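Local coordinates for protein Exo-poly-alpha-D-galacturonosidase (Thermotoga maritima, PDB 3JUR) that probably hydrolyses polygalacturonic acid, the backbone of pectin, as a hyperthermoactive exopolygalacturonase of glycosyl hydrolase family 28, at residues D[117-128]-D[193-204]. Numbering follows the deposited sequence.
Sequences VYALDCENVAIT and VQFYRCRNVLVE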
loop_
_atom_site.group_PDB
_atom_site.type_symbol
_atom_site.label_atom_id
_atom_site.label_comp_id
_atom_site.label_asym_id
_atom_site.label_seq_id
_atom_site.Cartn_x
_atom_site.Cartn_y
_atom_site.Cartn_z
ATOM N N VAL D 117 -49.548 -16.252 -1.446
ATOM C CA VAL D 117 -49.530 -17.410 -0.551
ATOM C C VAL D 117 -49.581 -16.850 0.870
ATOM O O VAL D 117 -48.741 -16.038 1.251
ATOM C CB VAL D 117 -48.266 -18.293 -0.752
ATOM C CG1 VAL D 117 -48.345 -19.542 0.109
ATOM C CG2 VAL D 117 -48.103 -18.683 -2.211
ATOM N N TYR D 118 -50.578 -17.268 1.638
ATOM C CA TYR D 118 -50.892 -16.618 2.911
ATOM C C TYR D 118 -51.162 -17.610 4.036
ATOM O O TYR D 118 -51.951 -18.557 3.880
ATOM C CB TYR D 118 -52.099 -15.685 2.714
ATOM C CG TYR D 118 -52.542 -14.862 3.923
ATOM C CD1 TYR D 118 -51.719 -13.871 4.468
ATOM C CD2 TYR D 118 -53.810 -15.048 4.484
ATOM C CE1 TYR D 118 -52.134 -13.102 5.556
ATOM C CE2 TYR D 118 -54.239 -14.287 5.572
ATOM C CZ TYR D 118 -53.395 -13.315 6.102
ATOM O OH TYR D 118 -53.818 -12.565 7.175
ATOM N N ALA D 119 -50.501 -17.376 5.167
ATOM C CA ALA D 119 -50.810 -18.074 6.416
ATOM C C ALA D 119 -50.904 -17.069 7.563
ATOM O O ALA D 119 -50.020 -16.227 7.729
ATOM C CB ALA D 119 -49.758 -19.136 6.718
ATOM N N LEU D 120 -51.974 -17.161 8.346
ATOM C CA LEU D 120 -52.174 -16.275 9.490
ATOM C C LEU D 120 -52.362 -17.094 10.759
ATOM O O LEU D 120 -53.216 -17.977 10.800
ATOM C CB LEU D 120 -53.394 -15.370 9.264
ATOM C CG LEU D 120 -53.922 -14.572 10.466
ATOM C CD1 LEU D 120 -52.942 -13.474 10.888
ATOM C CD2 LEU D 120 -55.301 -13.988 10.170
ATOM N N ASP D 121 -51.568 -16.792 11.785
ATOM C CA ASP D 121 -51.666 -17.455 13.099
ATOM C C ASP D 121 -51.498 -18.978 13.016
ATOM O O ASP D 121 -52.101 -19.728 13.788
ATOM C CB ASP D 121 -52.993 -17.091 13.798
ATOM C CG ASP D 121 -53.026 -15.654 14.296
ATOM O OD1 ASP D 121 -51.993 -15.171 14.824
ATOM O OD2 ASP D 121 -54.092 -15.008 14.173
ATOM N N CYS D 122 -50.683 -19.421 12.068
ATOM C CA CYS D 122 -50.484 -20.844 11.810
ATOM C C CYS D 122 -49.197 -21.362 12.435
ATOM O O CYS D 122 -48.284 -20.592 12.758
ATOM C CB CYS D 122 -50.465 -21.114 10.304
ATOM S SG CYS D 122 -52.062 -20.905 9.478
ATOM N N GLU D 123 -49.126 -22.681 12.565
ATOM C CA GLU D 123 -47.990 -23.359 13.157
ATOM C C GLU D 123 -47.599 -24.531 12.256
ATOM O O GLU D 123 -48.476 -25.196 11.696
ATOM C CB GLU D 123 -48.404 -23.864 14.533
ATOM C CG GLU D 123 -47.307 -24.447 15.390
ATOM C CD GLU D 123 -47.838 -24.898 16.742
ATOM O OE1 GLU D 123 -48.924 -25.521 16.787
ATOM O OE2 GLU D 123 -47.171 -24.621 17.759
ATOM N N ASN D 124 -46.295 -24.777 12.118
ATOM C CA ASN D 124 -45.761 -25.901 11.329
ATOM C C ASN D 124 -46.215 -25.863 9.871
ATOM O O ASN D 124 -47.000 -26.708 9.427
ATOM C CB ASN D 124 -46.117 -27.260 11.965
ATOM C CG ASN D 124 -45.841 -27.303 13.458
ATOM O OD1 ASN D 124 -44.809 -26.824 13.928
ATOM N ND2 ASN D 124 -46.769 -27.881 14.213
ATOM N N VAL D 125 -45.737 -24.865 9.140
ATOM C CA VAL D 125 -46.138 -24.654 7.758
ATOM C C VAL D 125 -44.891 -24.622 6.875
ATOM O O VAL D 125 -43.895 -23.994 7.229
ATOM C CB VAL D 125 -46.986 -23.362 7.609
ATOM C CG1 VAL D 125 -47.308 -23.086 6.148
ATOM C CG2 VAL D 125 -48.290 -23.483 8.400
ATOM N N ALA D 126 -44.933 -25.324 5.743
ATOM C CA ALA D 126 -43.761 -25.417 4.871
ATOM C C ALA D 126 -44.097 -25.265 3.394
ATOM O O ALA D 126 -45.172 -25.668 2.946
ATOM C CB ALA D 126 -43.019 -26.726 5.112
ATOM N N ILE D 127 -43.172 -24.659 2.650
ATOM C CA ILE D 127 -43.225 -24.653 1.191
ATOM C C ILE D 127 -41.926 -25.276 0.683
ATOM O O ILE D 127 -40.844 -24.741 0.920
ATOM C CB ILE D 127 -43.420 -23.232 0.627
ATOM C CG1 ILE D 127 -44.758 -22.644 1.106
ATOM C CG2 ILE D 127 -43.327 -23.237 -0.900
ATOM C CD1 ILE D 127 -44.853 -21.121 0.971
ATOM N N THR D 128 -42.040 -26.414 0.005
ATOM C CA THR D 128 -40.873 -27.209 -0.388
ATOM C C THR D 128 -40.958 -27.584 -1.873
ATOM O O THR D 128 -41.943 -27.261 -2.543
ATOM C CB THR D 128 -40.734 -28.502 0.476
ATOM O OG1 THR D 128 -41.777 -29.427 0.142
ATOM C CG2 THR D 128 -40.811 -28.191 1.968
ATOM N N VAL D 193 -45.325 -14.134 -0.801
ATOM C CA VAL D 193 -45.487 -15.154 0.234
ATOM C C VAL D 193 -45.438 -14.476 1.606
ATOM O O VAL D 193 -44.450 -13.824 1.947
ATOM C CB VAL D 193 -44.386 -16.260 0.130
ATOM C CG1 VAL D 193 -44.568 -17.325 1.212
ATOM C CG2 VAL D 193 -44.369 -16.901 -1.258
ATOM N N GLN D 194 -46.508 -14.618 2.385
ATOM C CA GLN D 194 -46.576 -13.979 3.696
ATOM C C GLN D 194 -47.041 -14.944 4.774
ATOM O O GLN D 194 -48.088 -15.576 4.652
ATOM C CB GLN D 194 -47.461 -12.722 3.664
ATOM C CG GLN D 194 -47.367 -11.845 4.928
ATOM C CD GLN D 194 -48.156 -10.544 4.815
ATOM O OE1 GLN D 194 -49.382 -10.526 4.938
ATOM N NE2 GLN D 194 -47.446 -9.445 4.586
ATOM N N PHE D 195 -46.218 -15.071 5.811
ATOM C CA PHE D 195 -46.571 -15.777 7.033
ATOM C C PHE D 195 -46.780 -14.713 8.097
ATOM O O PHE D 195 -45.853 -13.964 8.425
ATOM C CB PHE D 195 -45.440 -16.725 7.457
ATOM C CG PHE D 195 -45.080 -17.747 6.412
ATOM C CD1 PHE D 195 -45.774 -18.954 6.334
ATOM C CD2 PHE D 195 -44.047 -17.503 5.502
ATOM C CE1 PHE D 195 -45.458 -19.904 5.362
ATOM C CE2 PHE D 195 -43.720 -18.449 4.527
ATOM C CZ PHE D 195 -44.435 -19.651 4.456
ATOM N N TYR D 196 -47.996 -14.633 8.621
ATOM C CA TYR D 196 -48.346 -13.608 9.606
ATOM C C TYR D 196 -48.591 -14.229 10.980
ATOM O O TYR D 196 -49.515 -15.034 11.153
ATOM C CB TYR D 196 -49.570 -12.812 9.143
ATOM C CG TYR D 196 -49.496 -11.350 9.501
ATOM C CD1 TYR D 196 -49.084 -10.402 8.559
ATOM C CD2 TYR D 196 -49.812 -10.913 10.785
ATOM C CE1 TYR D 196 -49.001 -9.049 8.888
ATOM C CE2 TYR D 196 -49.737 -9.567 11.126
ATOM C CZ TYR D 196 -49.334 -8.640 10.177
ATOM O OH TYR D 196 -49.251 -7.314 10.526
ATOM N N ARG D 197 -47.747 -13.850 11.941
ATOM C CA ARG D 197 -47.784 -14.370 13.314
ATOM C C ARG D 197 -47.732 -15.905 13.352
ATOM O O ARG D 197 -48.573 -16.558 13.981
ATOM C CB ARG D 197 -49.004 -13.839 14.084
ATOM C CG ARG D 197 -49.131 -12.317 14.145
ATOM C CD ARG D 197 -50.181 -11.898 15.179
ATOM N NE ARG D 197 -51.521 -12.384 14.848
ATOM C CZ ARG D 197 -52.600 -11.614 14.707
ATOM N NH1 ARG D 197 -52.522 -10.301 14.879
ATOM N NH2 ARG D 197 -53.772 -12.163 14.410
ATOM N N CYS D 198 -46.741 -16.472 12.667
ATOM C CA CYS D 198 -46.619 -17.920 12.559
ATOM C C CYS D 198 -45.415 -18.448 13.327
ATOM O O CYS D 198 -44.462 -17.717 13.581
ATOM C CB CYS D 198 -46.526 -18.344 11.091
ATOM S SG CYS D 198 -47.995 -17.992 10.133
ATOM N N ARG D 199 -45.479 -19.727 13.683
ATOM C CA ARG D 199 -44.391 -20.441 14.338
ATOM C C ARG D 199 -44.004 -21.654 13.504
ATOM O O ARG D 199 -44.878 -22.333 12.962
ATOM C CB ARG D 199 -44.836 -20.919 15.724
ATOM C CG ARG D 199 -44.217 -20.168 16.888
ATOM C CD ARG D 199 -44.797 -20.621 18.236
ATOM N NE ARG D 199 -44.726 -22.071 18.430
ATOM C CZ ARG D 199 -45.024 -22.707 19.567
ATOM N NH1 ARG D 199 -45.406 -22.029 20.645
ATOM N NH2 ARG D 199 -44.932 -24.031 19.631
ATOM N N ASN D 200 -42.701 -21.937 13.429
ATOM C CA ASN D 200 -42.170 -23.134 12.752
ATOM C C ASN D 200 -42.512 -23.147 11.266
ATOM O O ASN D 200 -43.436 -23.850 10.825
ATOM C CB ASN D 200 -42.652 -24.439 13.413
ATOM C CG ASN D 200 -42.535 -24.417 14.925
ATOM O OD1 ASN D 200 -41.730 -23.679 15.489
ATOM N ND2 ASN D 200 -43.346 -25.229 15.591
ATOM N N VAL D 201 -41.759 -22.367 10.503
ATOM C CA VAL D 201 -42.026 -22.170 9.090
ATOM C C VAL D 201 -40.778 -22.513 8.293
ATOM O O VAL D 201 -39.667 -22.134 8.668
ATOM C CB VAL D 201 -42.460 -20.707 8.802
ATOM C CG1 VAL D 201 -42.487 -20.427 7.309
ATOM C CG2 VAL D 201 -43.825 -20.413 9.427
ATOM N N LEU D 202 -40.970 -23.239 7.199
ATOM C CA LEU D 202 -39.884 -23.595 6.296
ATOM C C LEU D 202 -40.262 -23.231 4.866
ATOM O O LEU D 202 -41.354 -23.550 4.418
ATOM C CB LEU D 202 -39.582 -25.095 6.399
ATOM C CG LEU D 202 -38.655 -25.756 5.374
ATOM C CD1 LEU D 202 -37.244 -25.199 5.454
ATOM C CD2 LEU D 202 -38.637 -27.265 5.574
ATOM N N VAL D 203 -39.364 -22.546 4.167
ATOM C CA VAL D 203 -39.492 -22.344 2.728
ATOM C C VAL D 203 -38.196 -22.824 2.090
ATOM O O VAL D 203 -37.110 -22.309 2.408
ATOM C CB VAL D 203 -39.729 -20.854 2.344
ATOM C CG1 VAL D 203 -39.788 -20.682 0.810
ATOM C CG2 VAL D 203 -40.991 -20.304 3.000
ATOM N N GLU D 204 -38.298 -23.803 1.197
ATOM C CA GLU D 204 -37.102 -24.380 0.587
ATOM C C GLU D 204 -37.300 -24.799 -0.861
ATOM O O GLU D 204 -38.411 -25.117 -1.280
ATOM C CB GLU D 204 -36.570 -25.562 1.419
ATOM C CG GLU D 204 -37.505 -26.771 1.509
ATOM C CD GLU D 204 -36.828 -28.008 2.097
ATOM O OE1 GLU D 204 -37.404 -29.113 1.997
ATOM O OE2 GLU D 204 -35.714 -27.886 2.648
#
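Asn124 and Asn200 lie side by side in register at a corner of the chain, their amides nearly coplanar, and Asn200 ND2 donates to Asn124 OD1 at 2.7 Å in a nearly straight bond, with OD1 in the Asn200 amide plane. In both, CG stands anti to the carbonyl carbon (chi1 -47° and -46°), which sends both side chains out in the same direction. The row continues on either side: Asn124 ND2 hydrogen-bonds to Asn79 OD1 and Asn200 OD1 accepts from Asn223, an asparagine ladder running from coil to coil. Such ladders recur in parallel beta-helices, and the right-handed one of family 28 is the fold here; 117-128 and 193-204 lie on successive coils, joined by parallel strands before and after the corner. Inside, the ring of Phe195 lies within the corner, between the strands before and after it: Val201 CG1 sits over the centre of one face, while Val125 CG1 meets the edge at CE1, 3.8 Å away. Ile127 CD1 crosses the interior to strand 193-196, touching Phe195 CZ and Val193 CG1. Near the turn, Cys122 N makes a weak 3.6 Å hydrogen bond to Cys198 SG. On the outside, Arg197 bends at chi3 (-62°) and grips Asp121 side-on, NE to OD1 at 2.8 Å and NH2 to OD2 at 2.9 Å, with carboxylate and guanidinium almost in one plane. Glu123 pairs differently with Arg199: OE2 lies over the guanidinium face, 3.0 Å from NH2, an attraction of charges without a directed N-H.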